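Local coordinates for development-specific protein S (Myxococcus xanthus, PDB 1NPS) that assembles in calcium's presence on the surface of myxospores as a two-domain spore coat protein, the N-terminal domain of which binds two calcium ions, at residues Asn8-Gln12 with Asn67-Leu71; Asn35-Ser39 with Asn75-Ile81. All coordinates share one frame; numbering follows the deposited sequence.

Contact 1 of 2, residues Asn8-Gln12 with Asn67-Leu71; sequences NEDFQ and NAEEL
Glu-9, Asp-10 and Phe-11 meet Asn-67 to Glu-70 in a surface contact between two loops, one from each Greek key motif of this beta/gamma-crystallin domain. The first loop follows strand 3-6 and belongs to the folded hairpin of the first motif; the second leads away from strand 61-64. One backbone bond joins them: Asp-10 N donates to Glu-69 O at 2.8 Å, nearly straight at 174°. CB of Glu-9 packs against the same oxygen. Next to this bond the end of the Phe-11 ring reaches the second loop, with CZ 3.8 Å from CB of Asn-67 and CE1 3.5 Å from the carbonyl O of Ala-68. The ring also touches Lys-42 of strand 40-42. Backbone hydrogen bonding of Ala-68 with Val-41 fastens the second loop to that same strand, and Asn-67 OD1 accepts from Val-43 N just beyond it. The acidic side chains run side by side in pairs. Glu-69 places CG between its backbone N and carbonyl carbon (chi1 69°) and extends from there, bringing OE2 to 2.9 Å from OD1 of Asp-10, the carboxylate planes 77° apart. Glu-9 lies along CB of Glu-70, and a water spans from its OE2, at 2.7 Å, to the N-H of Leu-71. The close approach of two carboxylate oxygens at Asp-10 and Glu-69 would be costly with both ionised, so the pKa of one is probably raised.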
ATOM      1  N   ASN A   8      -4.848   2.529 -10.199  1.00  7.82           N
ATOM      2  CA  ASN A   8      -4.033   2.752 -11.395  1.00  8.45           C
ATOM      3  C   ASN A   8      -2.817   3.620 -11.080  1.00  8.53           C
ATOM      4  O   ASN A   8      -2.757   4.272 -10.029  1.00  7.02           O
ATOM      5  CB  ASN A   8      -4.851   3.409 -12.512  1.00 11.24           C
ATOM      6  CG  ASN A   8      -6.024   2.553 -12.967  1.00 12.94           C
ATOM      7  OD1 ASN A   8      -7.144   3.044 -13.103  1.00 16.57           O
ATOM      8  ND2 ASN A   8      -5.776   1.264 -13.191  1.00 16.45           N
ATOM      9  N   GLU A   9      -1.829   3.582 -11.970  1.00  7.52           N
ATOM     10  CA  GLU A   9      -0.604   4.367 -11.813  1.00  8.49           C
ATOM     11  C   GLU A   9      -0.846   5.885 -11.870  1.00  8.15           C
ATOM     12  O   GLU A   9      -1.910   6.342 -12.279  1.00  6.45           O
ATOM     13  CB  GLU A   9       0.430   3.951 -12.875  1.00  9.24           C
ATOM     14  CG  GLU A   9       0.957   2.524 -12.687  1.00 10.92           C
ATOM     15  CD  GLU A   9       2.104   2.151 -13.616  1.00 12.21           C
ATOM     16  OE1 GLU A   9       2.237   2.740 -14.707  1.00 13.30           O
ATOM     17  OE2 GLU A   9       2.883   1.248 -13.251  1.00 14.81           O
ATOM     18  N   ASP A  10       0.153   6.653 -11.437  1.00  9.51           N
ATOM     19  CA  ASP A  10       0.090   8.118 -11.433  1.00 10.32           C
ATOM     20  C   ASP A  10      -1.084   8.660 -10.632  1.00  9.11           C
ATOM     21  O   ASP A  10      -1.692   9.645 -11.007  1.00  6.92           O
ATOM     22  CB  ASP A  10       0.034   8.658 -12.870  1.00 14.04           C
ATOM     23  CG  ASP A  10       1.223   8.209 -13.712  1.00 18.08           C
ATOM     24  OD1 ASP A  10       2.343   8.098 -13.166  1.00 20.84           O
ATOM     25  OD2 ASP A  10       1.036   7.967 -14.920  1.00 19.72           O
ATOM     26  N   PHE A  11      -1.409   7.979  -9.541  1.00  9.80           N
ATOM     27  CA  PHE A  11      -2.499   8.372  -8.651  1.00 10.14           C
ATOM     28  C   PHE A  11      -3.871   8.536  -9.339  1.00 10.34           C
ATOM     29  O   PHE A  11      -4.566   9.528  -9.126  1.00  8.74           O
ATOM     30  CB  PHE A  11      -2.107   9.657  -7.892  1.00 10.71           C
ATOM     31  CG  PHE A  11      -0.655   9.685  -7.444  1.00 11.37           C
ATOM     32  CD1 PHE A  11      -0.090   8.605  -6.764  1.00  9.92           C
ATOM     33  CD2 PHE A  11       0.159  10.775  -7.748  1.00 11.70           C
ATOM     34  CE1 PHE A  11       1.257   8.616  -6.401  1.00 10.30           C
ATOM     35  CE2 PHE A  11       1.512  10.783  -7.383  1.00 11.09           C
ATOM     36  CZ  PHE A  11       2.053   9.702  -6.714  1.00  9.32           C
ATOM     37  N   GLN A  12      -4.272   7.549 -10.134  1.00  9.39           N
ATOM     38  CA  GLN A  12      -5.565   7.612 -10.817  1.00 10.32           C
ATOM     39  C   GLN A  12      -6.449   6.469 -10.349  1.00  9.01           C
ATOM     40  O   GLN A  12      -5.973   5.545  -9.717  1.00  9.77           O
ATOM     41  CB  GLN A  12      -5.385   7.500 -12.332  1.00 12.73           C
ATOM     42  CG  GLN A  12      -4.608   8.629 -12.972  1.00 15.38           C
ATOM     43  CD  GLN A  12      -5.508   9.734 -13.462  1.00 17.68           C
ATOM     44  OE1 GLN A  12      -6.379   9.509 -14.301  1.00 22.02           O
ATOM     45  NE2 GLN A  12      -5.297  10.939 -12.961  1.00 20.72           N
ATOM     46  N   ASN A  67       5.750   9.597  -2.132  1.00  5.00           N
ATOM     47  CA  ASN A  67       4.859   9.304  -3.246  1.00  6.58           C
ATOM     48  C   ASN A  67       5.502   8.405  -4.303  1.00  6.32           C
ATOM     49  O   ASN A  67       6.681   8.543  -4.610  1.00  6.85           O
ATOM     50  CB  ASN A  67       4.361  10.602  -3.888  1.00  5.48           C
ATOM     51  CG  ASN A  67       3.339  11.314  -3.031  1.00  5.57           C
ATOM     52  OD1 ASN A  67       3.023  10.876  -1.914  1.00  5.26           O
ATOM     53  ND2 ASN A  67       2.787  12.391  -3.563  1.00  5.47           N
ATOM     54  N   ALA A  68       4.723   7.458  -4.812  1.00  6.89           N
ATOM     55  CA  ALA A  68       5.204   6.518  -5.830  1.00  7.64           C
ATOM     56  C   ALA A  68       4.141   6.359  -6.899  1.00  7.76           C
ATOM     57  O   ALA A  68       3.120   5.712  -6.671  1.00  7.74           O
ATOM     58  CB  ALA A  68       5.517   5.171  -5.194  1.00  6.88           C
ATOM     59  N   GLU A  69       4.369   6.983  -8.047  1.00  8.79           N
ATOM     60  CA  GLU A  69       3.444   6.935  -9.183  1.00 12.07           C
ATOM     61  C   GLU A  69       3.297   5.535  -9.780  1.00 11.49           C
ATOM     62  O   GLU A  69       2.362   5.266 -10.532  1.00  9.54           O
ATOM     63  CB  GLU A  69       3.918   7.879 -10.296  1.00 15.55           C
ATOM     64  CG  GLU A  69       5.205   7.397 -10.993  1.00 20.41           C
ATOM     65  CD  GLU A  69       5.519   8.160 -12.273  1.00 23.57           C
ATOM     66  OE1 GLU A  69       6.064   9.282 -12.167  1.00 24.62           O
ATOM     67  OE2 GLU A  69       5.234   7.630 -13.376  1.00 25.00           O
ATOM     68  N   GLU A  70       4.286   4.688  -9.536  1.00 12.01           N
ATOM     69  CA  GLU A  70       4.263   3.326 -10.040  1.00 13.27           C
ATOM     70  C   GLU A  70       4.994   2.417  -9.053  1.00 12.46           C
ATOM     71  O   GLU A  70       5.746   2.897  -8.202  1.00 12.22           O
ATOM     72  CB  GLU A  70       4.874   3.267 -11.442  1.00 15.53           C
ATOM     73  CG  GLU A  70       6.365   3.477 -11.517  1.00 20.01           C
ATOM     74  CD  GLU A  70       7.028   2.486 -12.467  1.00 24.82           C
ATOM     75  OE1 GLU A  70       6.335   1.566 -12.979  1.00 26.94           O
ATOM     76  OE2 GLU A  70       8.252   2.614 -12.694  1.00 28.40           O
ATOM     77  N   LEU A  71       4.801   1.110  -9.182  1.00 11.97           N
ATOM     78  CA  LEU A  71       5.390   0.149  -8.251  1.00 11.18           C
ATOM     79  C   LEU A  71       6.244  -0.939  -8.901  1.00 11.77           C
ATOM     80  O   LEU A  71       6.526  -1.968  -8.277  1.00 10.25           O
ATOM     81  CB  LEU A  71       4.271  -0.506  -7.424  1.00 10.07           C
ATOM     82  CG  LEU A  71       3.452   0.418  -6.516  1.00  9.27           C
ATOM     83  CD1 LEU A  71       2.339  -0.371  -5.888  1.00  9.99           C
ATOM     84  CD2 LEU A  71       4.334   1.057  -5.447  1.00  8.32           C
TER
HETATM   85  O   HOH W   1       2.907   0.355 -10.718  1.00 10.42           O

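Contact 2 of 2, residues Asn35-Ser39 with Asn75-Ile81; sequences NNTIS and NNNVSSI. With CA (calcium ion), chain B; CA (calcium ion), chain C.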
ATOM      1  N   ASN A  35      -7.391  -7.695  -3.856  1.00  9.49           N
ATOM      2  CA  ASN A  35      -6.058  -8.269  -3.929  1.00  7.86           C
ATOM      3  C   ASN A  35      -5.360  -7.943  -5.254  1.00  7.82           C
ATOM      4  O   ASN A  35      -5.998  -7.922  -6.322  1.00  7.68           O
ATOM      5  CB  ASN A  35      -6.157  -9.775  -3.757  1.00  7.18           C
ATOM      6  CG  ASN A  35      -4.815 -10.432  -3.724  1.00  6.58           C
ATOM      7  OD1 ASN A  35      -3.981 -10.121  -2.873  1.00  5.82           O
ATOM      8  ND2 ASN A  35      -4.588 -11.351  -4.659  1.00  6.35           N
ATOM      9  N   ASN A  36      -4.047  -7.735  -5.183  1.00  8.22           N
ATOM     10  CA  ASN A  36      -3.214  -7.423  -6.350  1.00  8.18           C
ATOM     11  C   ASN A  36      -3.843  -6.370  -7.273  1.00  7.63           C
ATOM     12  O   ASN A  36      -4.041  -6.635  -8.467  1.00  7.82           O
ATOM     13  CB  ASN A  36      -2.926  -8.691  -7.188  1.00  8.78           C
ATOM     14  CG  ASN A  36      -2.257  -9.822  -6.398  1.00  8.28           C
ATOM     15  OD1 ASN A  36      -1.604  -9.608  -5.379  1.00  6.99           O
ATOM     16  ND2 ASN A  36      -2.402 -11.045  -6.908  1.00  8.88           N
ATOM     17  N   THR A  37      -4.188  -5.197  -6.748  1.00  8.14           N
ATOM     18  CA  THR A  37      -4.782  -4.151  -7.589  1.00  7.22           C
ATOM     19  C   THR A  37      -4.075  -2.806  -7.478  1.00  6.86           C
ATOM     20  O   THR A  37      -4.152  -1.972  -8.395  1.00  8.54           O
ATOM     21  CB  THR A  37      -6.298  -3.934  -7.307  1.00  7.31           C
ATOM     22  OG1 THR A  37      -6.502  -3.613  -5.924  1.00  9.12           O
ATOM     23  CG2 THR A  37      -7.118  -5.167  -7.696  1.00  7.05           C
ATOM     24  N   ILE A  38      -3.356  -2.603  -6.384  1.00  6.64           N
ATOM     25  CA  ILE A  38      -2.644  -1.355  -6.144  1.00  5.34           C
ATOM     26  C   ILE A  38      -1.582  -1.070  -7.207  1.00  5.57           C
ATOM     27  O   ILE A  38      -0.794  -1.940  -7.569  1.00  5.84           O
ATOM     28  CB  ILE A  38      -2.030  -1.361  -4.743  1.00  5.55           C
ATOM     29  CG1 ILE A  38      -3.154  -1.452  -3.712  1.00  5.47           C
ATOM     30  CG2 ILE A  38      -1.173  -0.137  -4.535  1.00  4.59           C
ATOM     31  CD1 ILE A  38      -2.665  -1.508  -2.298  1.00  7.15           C
ATOM     32  N   SER A  39      -1.591   0.153  -7.732  1.00  5.15           N
ATOM     33  CA  SER A  39      -0.647   0.532  -8.779  1.00  4.66           C
ATOM     34  C   SER A  39       0.134   1.811  -8.465  1.00  4.21           C
ATOM     35  O   SER A  39       1.143   2.114  -9.104  1.00  6.22           O
ATOM     36  CB  SER A  39      -1.379   0.634 -10.120  1.00  5.02           C
ATOM     37  OG  SER A  39      -2.159  -0.540 -10.362  1.00  7.18           O
ATOM     38  N   ASN A  75       3.499  -4.003  -8.964  1.00  8.17           N
ATOM     39  CA  ASN A  75       2.280  -3.441  -9.509  1.00  8.13           C
ATOM     40  C   ASN A  75       1.255  -4.563  -9.615  1.00  8.71           C
ATOM     41  O   ASN A  75       1.570  -5.640 -10.130  1.00  8.65           O
ATOM     42  CB  ASN A  75       2.535  -2.844 -10.894  1.00  9.13           C
ATOM     43  CG  ASN A  75       1.252  -2.457 -11.605  1.00  9.17           C
ATOM     44  OD1 ASN A  75       0.512  -1.598 -11.145  1.00  9.62           O
ATOM     45  ND2 ASN A  75       0.960  -3.131 -12.707  1.00 10.57           N
ATOM     46  N   ASN A  76       0.034  -4.314  -9.137  1.00  8.39           N
ATOM     47  CA  ASN A  76      -1.033  -5.318  -9.183  1.00  7.92           C
ATOM     48  C   ASN A  76      -0.539  -6.656  -8.617  1.00  7.81           C
ATOM     49  O   ASN A  76      -0.845  -7.731  -9.144  1.00  7.90           O
ATOM     50  CB  ASN A  76      -1.552  -5.505 -10.620  1.00  8.81           C
ATOM     51  CG  ASN A  76      -2.394  -4.316 -11.121  1.00  8.74           C
ATOM     52  OD1 ASN A  76      -2.808  -3.435 -10.350  1.00  7.90           O
ATOM     53  ND2 ASN A  76      -2.689  -4.319 -12.410  1.00  7.15           N
ATOM     54  N   ASN A  77       0.206  -6.582  -7.521  1.00  7.83           N
ATOM     55  CA  ASN A  77       0.768  -7.762  -6.883  1.00  8.56           C
ATOM     56  C   ASN A  77       0.914  -7.601  -5.386  1.00  7.51           C
ATOM     57  O   ASN A  77       1.784  -8.229  -4.798  1.00  8.54           O
ATOM     58  CB  ASN A  77       2.154  -8.082  -7.463  1.00  9.60           C
ATOM     59  CG  ASN A  77       2.104  -9.089  -8.599  1.00 12.30           C
ATOM     60  OD1 ASN A  77       1.364 -10.071  -8.549  1.00 13.03           O
ATOM     61  ND2 ASN A  77       2.915  -8.858  -9.630  1.00 13.42           N
ATOM     62  N   VAL A  78       0.148  -6.711  -4.771  1.00  6.97           N
ATOM     63  CA  VAL A  78       0.242  -6.519  -3.321  1.00  7.49           C
ATOM     64  C   VAL A  78      -0.886  -7.269  -2.608  1.00  6.32           C
ATOM     65  O   VAL A  78      -2.060  -7.106  -2.947  1.00  6.93           O
ATOM     66  CB  VAL A  78       0.255  -5.008  -2.936  1.00  8.11           C
ATOM     67  CG1 VAL A  78       0.305  -4.830  -1.430  1.00  7.81           C
ATOM     68  CG2 VAL A  78       1.468  -4.312  -3.563  1.00  9.31           C
ATOM     69  N   SER A  79      -0.529  -8.091  -1.625  1.00  5.85           N
ATOM     70  CA  SER A  79      -1.518  -8.872  -0.895  1.00  5.59           C
ATOM     71  C   SER A  79      -1.618  -8.551   0.594  1.00  4.96           C
ATOM     72  O   SER A  79      -2.570  -8.954   1.252  1.00  4.78           O
ATOM     73  CB  SER A  79      -1.280 -10.365  -1.108  1.00  5.76           C
ATOM     74  OG  SER A  79      -1.357 -10.699  -2.489  1.00  5.99           O
ATOM     75  N   SER A  80      -0.613  -7.885   1.139  1.00  5.44           N
ATOM     76  CA  SER A  80      -0.646  -7.470   2.541  1.00  4.94           C
ATOM     77  C   SER A  80       0.180  -6.193   2.677  1.00  5.43           C
ATOM     78  O   SER A  80       1.030  -5.905   1.818  1.00  5.16           O
ATOM     79  CB  SER A  80      -0.218  -8.596   3.507  1.00  5.51           C
ATOM     80  OG  SER A  80       1.107  -9.052   3.287  1.00  4.38           O
ATOM     81  N   ILE A  81      -0.129  -5.388   3.694  1.00  4.53           N
ATOM     82  CA  ILE A  81       0.546  -4.099   3.900  1.00  4.94           C
ATOM     83  C   ILE A  81       0.688  -3.744   5.393  1.00  4.80           C
ATOM     84  O   ILE A  81      -0.199  -4.038   6.201  1.00  4.95           O
ATOM     85  CB  ILE A  81      -0.289  -2.912   3.256  1.00  6.60           C
ATOM     86  CG1 ILE A  81      -0.596  -3.173   1.777  1.00  6.57           C
ATOM     87  CG2 ILE A  81       0.447  -1.579   3.397  1.00  6.29           C
ATOM     88  CD1 ILE A  81      -1.547  -2.136   1.144  1.00  3.21           C
TER
HETATM   89 CA    CA B  90      -3.684  -1.515 -10.409  1.00 16.85          CA
HETATM   90 CA    CA C 145      -0.193 -10.900  -4.246  1.00 17.16          CA
HETATM   91  O   HOH W   2      -3.324  -4.735  -3.868  1.00  9.41           O
HETATM   92  O   HOH W   3      -0.278  -4.163  -6.257  1.00 16.47           O
HETATM   93  O   HOH W   4       0.914 -11.517  -5.836  1.00 20.87           O
HETATM   94  O   HOH W   5      -4.952  -2.070 -11.178  1.00 42.48           O
HETATM   95  O   HOH W   6       0.248  -9.519  -3.731  1.00 43.10           O
HETATM   96  O   HOH W   7      -0.688 -12.543  -4.101  1.00 60.70           O
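Calcium holds Asn-36 and Ser-79 together across the two segments: Asn-36 OD1 binds one ion at 2.2 Å and Ser-79 OG binds it at 2.1 Å, with the carbonyl of Gln-53 and waters completing the site. Asn-77 also belongs to this site, its OD1 accepting a hydrogen bond from a calcium-bound water. The second ion repeats the scheme with the roles exchanged. Asn-76 OD1 now comes from the later segment, at 2.1 Å, while Thr-37 O (also 2.1 Å) and Ser-39 OG come from the earlier one and Tyr-7 O from beyond both. This reciprocal use of two Asn-Asn-X-X-Ser-Ser sequences is the N/D-N/D-X-X-S/T-S calcium-binding motif of microbial beta/gamma-crystallins, each Greek key supplying ligands to both sites. A second shell positions the serines. Asn-35, its chi1 near trans (-176°), swings OD1 over to accept from Ser-79 OG at 2.7 Å, which probably turns a lone pair of the serine oxygen toward the metal; Asn-75 faces Ser-39 OG in the corresponding way, though that bond is weak and unsettled. Backbone bonds stitch the segments between the ions: Asn-76 N to Ile-38 O at 3.0 Å (164°), and Asn-36 N to Val-78 O at 3.1 Å. Inward, Ile-38 and Ile-81 meet tip to tip, CD1 to CD1. Beyond them Ile-81 packs on Leu-28 of helix 25-30, Val-78 rests on Leu-51 of strand 47-52, and Ser-79 with Ser-80 forms a classic beta bulge opposite Tyr-52 at the start of strand 80-85.

How the contacts relate
From the N terminus the chain runs through strand 3-6 into 8-12, continues past helix 25-30 to 35-39, and crosses into the second Greek key before its loop 67-71 returns to 8-12, closing contact 1. A few residues on, 75-81 meets 35-39 and closes contact 2, so the two closures cross rather than nest. The contacts also touch. CB of Ser-39 packs against the backbone N of Glu-9, and Leu-71 CD1 lies on Ile-38 CG2. Contact 1 thus borders the calcium-binding turn of contact 2. Both join loops of the first motif to loops of the second, the 35-39 closure being the one at the calcium sites.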